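Local structure of NAD-dependent aldehyde dehydrogenase (5UJU) at residues P204-T218 / N233-L247. The protein probably oxidises aldehydes to the corresponding carboxylic acids with NAD as cofactor. Residues are numbered along the deposited sequence; the frame is centred on the assembly and turned at random.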
ATOM      1  N   PRO A 204       0.125  15.039   1.902  1.00 29.17           N
ATOM      2  CA  PRO A 204      -0.295  14.308   0.704  1.00 30.48           C
ATOM      3  C   PRO A 204       0.907  13.924  -0.137  1.00 30.88           C
ATOM      4  O   PRO A 204       1.992  14.487   0.000  1.00 28.91           O
ATOM      5  CB  PRO A 204      -1.177  15.315  -0.041  1.00 31.93           C
ATOM      6  CG  PRO A 204      -1.513  16.345   0.984  1.00 39.39           C
ATOM      7  CD  PRO A 204      -0.360  16.424   1.898  1.00 32.39           C
ATOM      8  N   ARG A 205       0.705  12.923  -1.007  1.00 24.35           N
ATOM      9  CA  ARG A 205       1.765  12.540  -1.936  1.00 24.01           C
ATOM     10  C   ARG A 205       2.037  13.634  -2.968  1.00 25.50           C
ATOM     11  O   ARG A 205       3.193  13.903  -3.310  1.00 27.08           O
ATOM     12  CB  ARG A 205       1.397  11.224  -2.622  1.00 24.14           C
ATOM     13  CG  ARG A 205       1.471  10.042  -1.678  1.00 23.88           C
ATOM     14  CD  ARG A 205       2.913   9.710  -1.340  1.00 31.40           C
ATOM     15  NE  ARG A 205       3.001   8.374  -0.764  1.00 38.49           N
ATOM     16  CZ  ARG A 205       4.108   7.643  -0.718  1.00 42.59           C
ATOM     17  NH1 ARG A 205       5.245   8.123  -1.215  1.00 39.77           N
ATOM     18  NH2 ARG A 205       4.061   6.419  -0.189  1.00 41.51           N
ATOM     19  N   GLY A 206       0.992  14.259  -3.499  1.00 23.65           N
ATOM     20  CA  GLY A 206       1.192  15.236  -4.547  1.00 25.37           C
ATOM     21  C   GLY A 206       0.028  15.292  -5.508  1.00 28.66           C
ATOM     22  O   GLY A 206      -1.117  15.495  -5.093  1.00 28.99           O
ATOM     23  N   THR A 207       0.301  15.123  -6.797  1.00 27.87           N
ATOM     24  CA  THR A 207      -0.747  15.136  -7.803  1.00 28.22           C
ATOM     25  C   THR A 207      -1.097  13.710  -8.207  1.00 28.87           C
ATOM     26  O   THR A 207      -0.222  12.934  -8.606  1.00 25.29           O
ATOM     27  CB  THR A 207      -0.321  15.956  -9.017  1.00 27.62           C
ATOM     28  OG1 THR A 207      -0.147  17.320  -8.614  1.00 26.83           O
ATOM     29  CG2 THR A 207      -1.382  15.900 -10.112  1.00 25.18           C
ATOM     30  N   GLY A 208      -2.377  13.383  -8.124  1.00 30.50           N
ATOM     31  CA  GLY A 208      -2.878  12.098  -8.568  1.00 23.86           C
ATOM     32  C   GLY A 208      -3.470  12.222  -9.959  1.00 29.05           C
ATOM     33  O   GLY A 208      -3.886  13.307 -10.381  1.00 30.10           O
ATOM     34  N   LEU A 209      -3.458  11.103 -10.685  1.00 22.14           N
ATOM     35  CA  LEU A 209      -4.004  11.011 -12.031  1.00 21.53           C
ATOM     36  C   LEU A 209      -5.136   9.986 -12.020  1.00 26.50           C
ATOM     37  O   LEU A 209      -4.970   8.878 -11.494  1.00 29.05           O
ATOM     38  CB  LEU A 209      -2.899  10.627 -13.029  1.00 22.74           C
ATOM     39  CG  LEU A 209      -3.298  10.263 -14.460  1.00 27.66           C
ATOM     40  CD1 LEU A 209      -3.878  11.484 -15.169  1.00 29.06           C
ATOM     41  CD2 LEU A 209      -2.118   9.644 -15.278  1.00 24.93           C
ATOM     42  N   VAL A 210      -6.295  10.366 -12.559  1.00 28.40           N
ATOM     43  CA  VAL A 210      -7.439   9.463 -12.686  1.00 29.04           C
ATOM     44  C   VAL A 210      -7.652   9.199 -14.169  1.00 30.16           C
ATOM     45  O   VAL A 210      -7.941  10.126 -14.935  1.00 25.74           O
ATOM     46  CB  VAL A 210      -8.707  10.025 -12.023  1.00 28.82           C
ATOM     47  CG1 VAL A 210      -9.897   9.104 -12.295  1.00 30.69           C
ATOM     48  CG2 VAL A 210      -8.504  10.151 -10.518  1.00 29.68           C
ATOM     49  N   LEU A 211      -7.486   7.938 -14.571  1.00 22.65           N
ATOM     50  CA  LEU A 211      -7.594   7.518 -15.967  1.00 25.65           C
ATOM     51  C   LEU A 211      -8.931   6.818 -16.141  1.00 30.20           C
ATOM     52  O   LEU A 211      -9.145   5.722 -15.600  1.00 30.50           O
ATOM     53  CB  LEU A 211      -6.435   6.604 -16.366  1.00 30.23           C
ATOM     54  CG  LEU A 211      -5.049   7.251 -16.316  1.00 31.62           C
ATOM     55  CD1 LEU A 211      -3.941   6.252 -16.617  1.00 30.45           C
ATOM     56  CD2 LEU A 211      -5.014   8.387 -17.340  1.00 31.35           C
ATOM     57  N   GLY A 212      -9.824   7.453 -16.898  1.00 26.72           N
ATOM     58  CA  GLY A 212     -11.214   7.070 -16.880  1.00 30.11           C
ATOM     59  C   GLY A 212     -11.519   5.902 -17.794  1.00 30.18           C
ATOM     60  O   GLY A 212     -10.732   5.542 -18.680  1.00 28.56           O
ATOM     61  N   CYS A 213     -12.697   5.325 -17.543  1.00 33.27           N
ATOM     62  CA  CYS A 213     -13.229   4.131 -18.192  1.00 36.98           C
ATOM     63  C   CYS A 213     -14.428   4.496 -19.075  1.00 35.67           C
ATOM     64  O   CYS A 213     -15.167   5.444 -18.784  1.00 37.54           O
ATOM     65  CB  CYS A 213     -13.628   3.109 -17.116  1.00 49.60           C
ATOM     66  SG  CYS A 213     -14.917   1.931 -17.544  1.00 64.27           S
ATOM     67  N   CYS A 214     -14.626   3.747 -20.167  1.00 33.05           N
ATOM     68  CA  CYS A 214     -15.680   4.126 -21.112  1.00 32.18           C
ATOM     69  C   CYS A 214     -17.061   3.599 -20.727  1.00 34.66           C
ATOM     70  O   CYS A 214     -18.059   4.111 -21.248  1.00 37.53           O
ATOM     71  CB  CYS A 214     -15.337   3.677 -22.538  1.00 41.16           C
ATOM     72  SG  CYS A 214     -15.440   1.903 -22.847  1.00 47.41           S
ATOM     73  N   THR A 215     -17.151   2.605 -19.834  1.00 28.36           N
ATOM     74  CA  THR A 215     -18.434   2.012 -19.456  1.00 32.94           C
ATOM     75  C   THR A 215     -18.959   2.511 -18.115  1.00 33.89           C
ATOM     76  O   THR A 215     -20.166   2.722 -17.971  1.00 39.94           O
ATOM     77  CB  THR A 215     -18.316   0.486 -19.373  1.00 33.00           C
ATOM     78  OG1 THR A 215     -17.138   0.162 -18.630  1.00 40.04           O
ATOM     79  CG2 THR A 215     -18.230  -0.134 -20.768  1.00 37.83           C
ATOM     80  N   PHE A 216     -18.098   2.660 -17.113  1.00 29.39           N
ATOM     81  CA  PHE A 216     -18.510   3.130 -15.788  1.00 31.81           C
ATOM     82  C   PHE A 216     -17.627   4.297 -15.376  1.00 35.32           C
ATOM     83  O   PHE A 216     -16.844   4.203 -14.417  1.00 31.47           O
ATOM     84  CB  PHE A 216     -18.457   2.001 -14.758  1.00 32.42           C
ATOM     85  CG  PHE A 216     -19.540   0.963 -14.944  1.00 37.49           C
ATOM     86  CD1 PHE A 216     -19.388  -0.066 -15.860  1.00 32.32           C
ATOM     87  CD2 PHE A 216     -20.720   1.032 -14.213  1.00 37.74           C
ATOM     88  CE1 PHE A 216     -20.389  -1.011 -16.039  1.00 34.80           C
ATOM     89  CE2 PHE A 216     -21.732   0.082 -14.386  1.00 39.27           C
ATOM     90  CZ  PHE A 216     -21.562  -0.933 -15.306  1.00 37.51           C
ATOM     91  N   PRO A 217     -17.775   5.443 -16.053  1.00 36.23           N
ATOM     92  CA  PRO A 217     -16.849   6.564 -15.801  1.00 37.29           C
ATOM     93  C   PRO A 217     -16.878   7.063 -14.365  1.00 36.94           C
ATOM     94  O   PRO A 217     -15.811   7.292 -13.772  1.00 30.63           O
ATOM     95  CB  PRO A 217     -17.318   7.635 -16.803  1.00 35.52           C
ATOM     96  CG  PRO A 217     -18.763   7.305 -17.080  1.00 34.55           C
ATOM     97  CD  PRO A 217     -18.833   5.789 -17.020  1.00 35.16           C
ATOM     98  N   THR A 218     -18.066   7.230 -13.779  1.00 32.85           N
ATOM     99  CA  THR A 218     -18.115   7.694 -12.396  1.00 34.91           C
ATOM    100  C   THR A 218     -17.948   6.544 -11.401  1.00 25.46           C
ATOM    101  O   THR A 218     -17.245   6.691 -10.397  1.00 25.81           O
ATOM    102  CB  THR A 218     -19.419   8.453 -12.136  1.00 31.03           C
ATOM    103  OG1 THR A 218     -20.542   7.615 -12.441  1.00 30.59           O
ATOM    104  CG2 THR A 218     -19.478   9.721 -12.991  1.00 33.84           C
ATOM    105  N   ASN A 233      -4.493  15.282  -1.813  1.00 22.24           N
ATOM    106  CA  ASN A 233      -3.788  15.377  -3.072  1.00 21.44           C
ATOM    107  C   ASN A 233      -4.555  16.271  -4.036  1.00 18.55           C
ATOM    108  O   ASN A 233      -5.755  16.489  -3.887  1.00 25.14           O
ATOM    109  CB  ASN A 233      -3.613  13.972  -3.677  1.00 22.54           C
ATOM    110  CG  ASN A 233      -2.783  13.080  -2.799  1.00 23.91           C
ATOM    111  OD1 ASN A 233      -1.567  13.152  -2.831  1.00 27.08           O
ATOM    112  ND2 ASN A 233      -3.436  12.263  -1.968  1.00 24.60           N
ATOM    113  N   THR A 234      -3.847  16.775  -5.043  1.00 18.11           N
ATOM    114  CA  THR A 234      -4.500  17.373  -6.198  1.00 21.89           C
ATOM    115  C   THR A 234      -4.706  16.280  -7.251  1.00 27.07           C
ATOM    116  O   THR A 234      -4.037  15.248  -7.227  1.00 25.50           O
ATOM    117  CB  THR A 234      -3.667  18.524  -6.769  1.00 25.89           C
ATOM    118  OG1 THR A 234      -2.330  18.070  -7.006  1.00 25.29           O
ATOM    119  CG2 THR A 234      -3.633  19.737  -5.799  1.00 26.27           C
ATOM    120  N   VAL A 235      -5.652  16.503  -8.170  1.00 24.55           N
ATOM    121  CA  VAL A 235      -6.086  15.453  -9.095  1.00 28.44           C
ATOM    122  C   VAL A 235      -6.218  16.007 -10.509  1.00 31.68           C
ATOM    123  O   VAL A 235      -6.866  17.036 -10.719  1.00 24.63           O
ATOM    124  CB  VAL A 235      -7.429  14.835  -8.655  1.00 25.55           C
ATOM    125  CG1 VAL A 235      -7.757  13.627  -9.503  1.00 19.54           C
ATOM    126  CG2 VAL A 235      -7.392  14.458  -7.183  1.00 19.34           C
ATOM    127  N   ILE A 236      -5.659  15.294 -11.482  1.00 21.04           N
ATOM    128  CA  ILE A 236      -5.942  15.512 -12.899  1.00 18.60           C
ATOM    129  C   ILE A 236      -6.827  14.357 -13.348  1.00 25.91           C
ATOM    130  O   ILE A 236      -6.445  13.183 -13.205  1.00 21.38           O
ATOM    131  CB  ILE A 236      -4.659  15.586 -13.747  1.00 21.40           C
ATOM    132  CG1 ILE A 236      -3.772  16.777 -13.319  1.00 23.91           C
ATOM    133  CG2 ILE A 236      -4.998  15.666 -15.227  1.00 20.99           C
ATOM    134  CD1 ILE A 236      -2.366  16.740 -13.905  1.00 23.01           C
ATOM    135  N   VAL A 237      -8.027  14.677 -13.824  1.00 21.36           N
ATOM    136  CA  VAL A 237      -8.987  13.668 -14.268  1.00 25.77           C
ATOM    137  C   VAL A 237      -8.903  13.577 -15.783  1.00 28.30           C
ATOM    138  O   VAL A 237      -9.185  14.556 -16.487  1.00 27.56           O
ATOM    139  CB  VAL A 237     -10.413  14.004 -13.812  1.00 24.04           C
ATOM    140  CG1 VAL A 237     -11.391  12.945 -14.297  1.00 27.04           C
ATOM    141  CG2 VAL A 237     -10.474  14.143 -12.291  1.00 21.17           C
ATOM    142  N   LYS A 238      -8.500  12.406 -16.282  1.00 23.49           N
ATOM    143  CA  LYS A 238      -8.368  12.128 -17.709  1.00 25.98           C
ATOM    144  C   LYS A 238      -9.399  11.079 -18.096  1.00 28.20           C
ATOM    145  O   LYS A 238      -9.123   9.873 -17.999  1.00 23.21           O
ATOM    146  CB  LYS A 238      -6.952  11.633 -18.033  1.00 25.58           C
ATOM    147  CG  LYS A 238      -6.501  11.873 -19.479  1.00 22.99           C
ATOM    148  CD  LYS A 238      -7.283  11.086 -20.523  1.00 21.60           C
ATOM    149  CE  LYS A 238      -7.034   9.575 -20.396  1.00 24.07           C
ATOM    150  NZ  LYS A 238      -7.824   8.852 -21.447  1.00 28.07           N
ATOM    151  N   PRO A 239     -10.595  11.462 -18.531  1.00 27.16           N
ATOM    152  CA  PRO A 239     -11.607  10.447 -18.842  1.00 24.43           C
ATOM    153  C   PRO A 239     -11.267   9.683 -20.111  1.00 25.51           C
ATOM    154  O   PRO A 239     -10.463  10.101 -20.947  1.00 24.97           O
ATOM    155  CB  PRO A 239     -12.909  11.248 -19.018  1.00 18.54           C
ATOM    156  CG  PRO A 239     -12.597  12.660 -18.502  1.00 26.58           C
ATOM    157  CD  PRO A 239     -11.116  12.837 -18.650  1.00 27.55           C
ATOM    158  N   HIS A 240     -11.907   8.538 -20.257  1.00 27.25           N
ATOM    159  CA  HIS A 240     -11.880   7.880 -21.549  1.00 23.18           C
ATOM    160  C   HIS A 240     -12.486   8.813 -22.600  1.00 21.70           C
ATOM    161  O   HIS A 240     -13.515   9.451 -22.339  1.00 27.29           O
ATOM    162  CB  HIS A 240     -12.649   6.560 -21.488  1.00 29.22           C
ATOM    163  CG  HIS A 240     -12.525   5.748 -22.736  1.00 33.61           C
ATOM    164  ND1 HIS A 240     -13.214   6.060 -23.886  1.00 32.99           N
ATOM    165  CD2 HIS A 240     -11.787   4.647 -23.022  1.00 35.95           C
ATOM    166  CE1 HIS A 240     -12.916   5.178 -24.826  1.00 37.88           C
ATOM    167  NE2 HIS A 240     -12.052   4.311 -24.327  1.00 32.84           N
ATOM    168  N   PRO A 241     -11.883   8.927 -23.791  1.00 24.88           N
ATOM    169  CA  PRO A 241     -12.397   9.884 -24.791  1.00 27.48           C
ATOM    170  C   PRO A 241     -13.831   9.611 -25.237  1.00 29.77           C
ATOM    171  O   PRO A 241     -14.456  10.487 -25.856  1.00 26.46           O
ATOM    172  CB  PRO A 241     -11.424   9.733 -25.973  1.00 27.62           C
ATOM    173  CG  PRO A 241     -10.309   8.905 -25.488  1.00 32.69           C
ATOM    174  CD  PRO A 241     -10.759   8.129 -24.307  1.00 31.14           C
ATOM    175  N   GLY A 242     -14.370   8.425 -24.967  1.00 29.59           N
ATOM    176  CA  GLY A 242     -15.761   8.140 -25.269  1.00 27.92           C
ATOM    177  C   GLY A 242     -16.748   8.461 -24.161  1.00 29.58           C
ATOM    178  O   GLY A 242     -17.961   8.354 -24.378  1.00 30.08           O
ATOM    179  N   ALA A 243     -16.270   8.863 -22.975  1.00 24.92           N
ATOM    180  CA  ALA A 243     -17.154   9.141 -21.836  1.00 23.94           C
ATOM    181  C   ALA A 243     -16.546  10.268 -21.003  1.00 28.28           C
ATOM    182  O   ALA A 243     -16.139  10.065 -19.861  1.00 28.23           O
ATOM    183  CB  ALA A 243     -17.378   7.907 -20.959  1.00 22.72           C
ATOM    184  N   ILE A 244     -16.488  11.467 -21.581  1.00 29.98           N
ATOM    185  CA  ILE A 244     -15.929  12.628 -20.879  1.00 25.59           C
ATOM    186  C   ILE A 244     -16.981  13.338 -20.038  1.00 24.12           C
ATOM    187  O   ILE A 244     -16.740  13.666 -18.878  1.00 27.54           O
ATOM    188  CB  ILE A 244     -15.291  13.605 -21.886  1.00 27.64           C
ATOM    189  CG1 ILE A 244     -14.164  12.925 -22.665  1.00 25.48           C
ATOM    190  CG2 ILE A 244     -14.780  14.871 -21.153  1.00 21.11           C
ATOM    191  CD1 ILE A 244     -13.807  13.669 -23.960  1.00 25.82           C
ATOM    192  N   LEU A 245     -18.151  13.587 -20.619  1.00 23.34           N
ATOM    193  CA  LEU A 245     -19.149  14.454 -19.997  1.00 24.65           C
ATOM    194  C   LEU A 245     -19.459  14.105 -18.549  1.00 29.04           C
ATOM    195  O   LEU A 245     -19.527  15.035 -17.725  1.00 26.03           O
ATOM    196  CB  LEU A 245     -20.437  14.461 -20.836  1.00 22.87           C
ATOM    197  CG  LEU A 245     -21.460  15.515 -20.374  1.00 28.22           C
ATOM    198  CD1 LEU A 245     -20.821  16.920 -20.393  1.00 28.70           C
ATOM    199  CD2 LEU A 245     -22.754  15.510 -21.193  1.00 28.12           C
ATOM    200  N   PRO A 246     -19.669  12.832 -18.165  1.00 26.16           N
ATOM    201  CA  PRO A 246     -19.948  12.555 -16.744  1.00 21.85           C
ATOM    202  C   PRO A 246     -18.848  13.027 -15.811  1.00 26.94           C
ATOM    203  O   PRO A 246     -19.153  13.496 -14.708  1.00 28.99           O
ATOM    204  CB  PRO A 246     -20.120  11.016 -16.702  1.00 22.67           C
ATOM    205  CG  PRO A 246     -20.534  10.653 -18.077  1.00 23.23           C
ATOM    206  CD  PRO A 246     -19.803  11.608 -18.986  1.00 25.86           C
ATOM    207  N   LEU A 247     -17.575  12.898 -16.206  1.00 23.52           N
ATOM    208  CA  LEU A 247     -16.503  13.379 -15.350  1.00 23.15           C
ATOM    209  C   LEU A 247     -16.266  14.878 -15.502  1.00 21.96           C
ATOM    210  O   LEU A 247     -15.784  15.508 -14.563  1.00 26.36           O
ATOM    211  CB  LEU A 247     -15.218  12.610 -15.631  1.00 18.52           C
ATOM    212  CG  LEU A 247     -15.330  11.175 -15.093  1.00 34.64           C
ATOM    213  CD1 LEU A 247     -14.219  10.314 -15.666  1.00 29.10           C
ATOM    214  CD2 LEU A 247     -15.307  11.160 -13.551  1.00 25.50           C
TER
HETATM  215  O   HOH W   1      -8.680   6.531 -20.171  0.58 29.46           O
HETATM  216  O   HOH W   2     -14.223   8.062 -18.827  1.00 30.75           O
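With CG of His240 trans to its backbone N (chi1 -173°), the imidazole turns one face to Cys214, whose CB sits 3.4 Å from the ring centroid in a CH-pi contact. Pro241 CD lies over the opposite face, near the rim, and Gly242 N donates to His240 ND1 (2.8 Å), which fixes the ring's rotation. At the other end of the contact, chi1 of -62° sets the amide of Asn233 beside its own backbone N, where OD1 accepts from Gly206 N at 2.9 Å in the carbonyl plane; Asn233 ND2 is held by the carbonyls of Asp228 and Arg553. Between these ends, strands 207-211 and 234-238 pair in parallel, joined by helix 217-230 in a right-handed beta-alpha-beta crossover of the Rossmann-like domain that binds NAD in this family. Val210 CG2 meets Val235 CG1 at 3.7 Å on the side of the sheet covered by Leu225 of that helix. On the other side, Leu211 CD2 rests against Lys238 CB (3.8 Å), and the twice-bent lysine chain carries NZ to Pro239 O, a salt bridge with Asp277 and a water bound to Gly212 O. Beyond the strands, Pro217 CG packs on Pro246 CG at 3.9 Å, where the chain runs into helices 217-230 and 245-260.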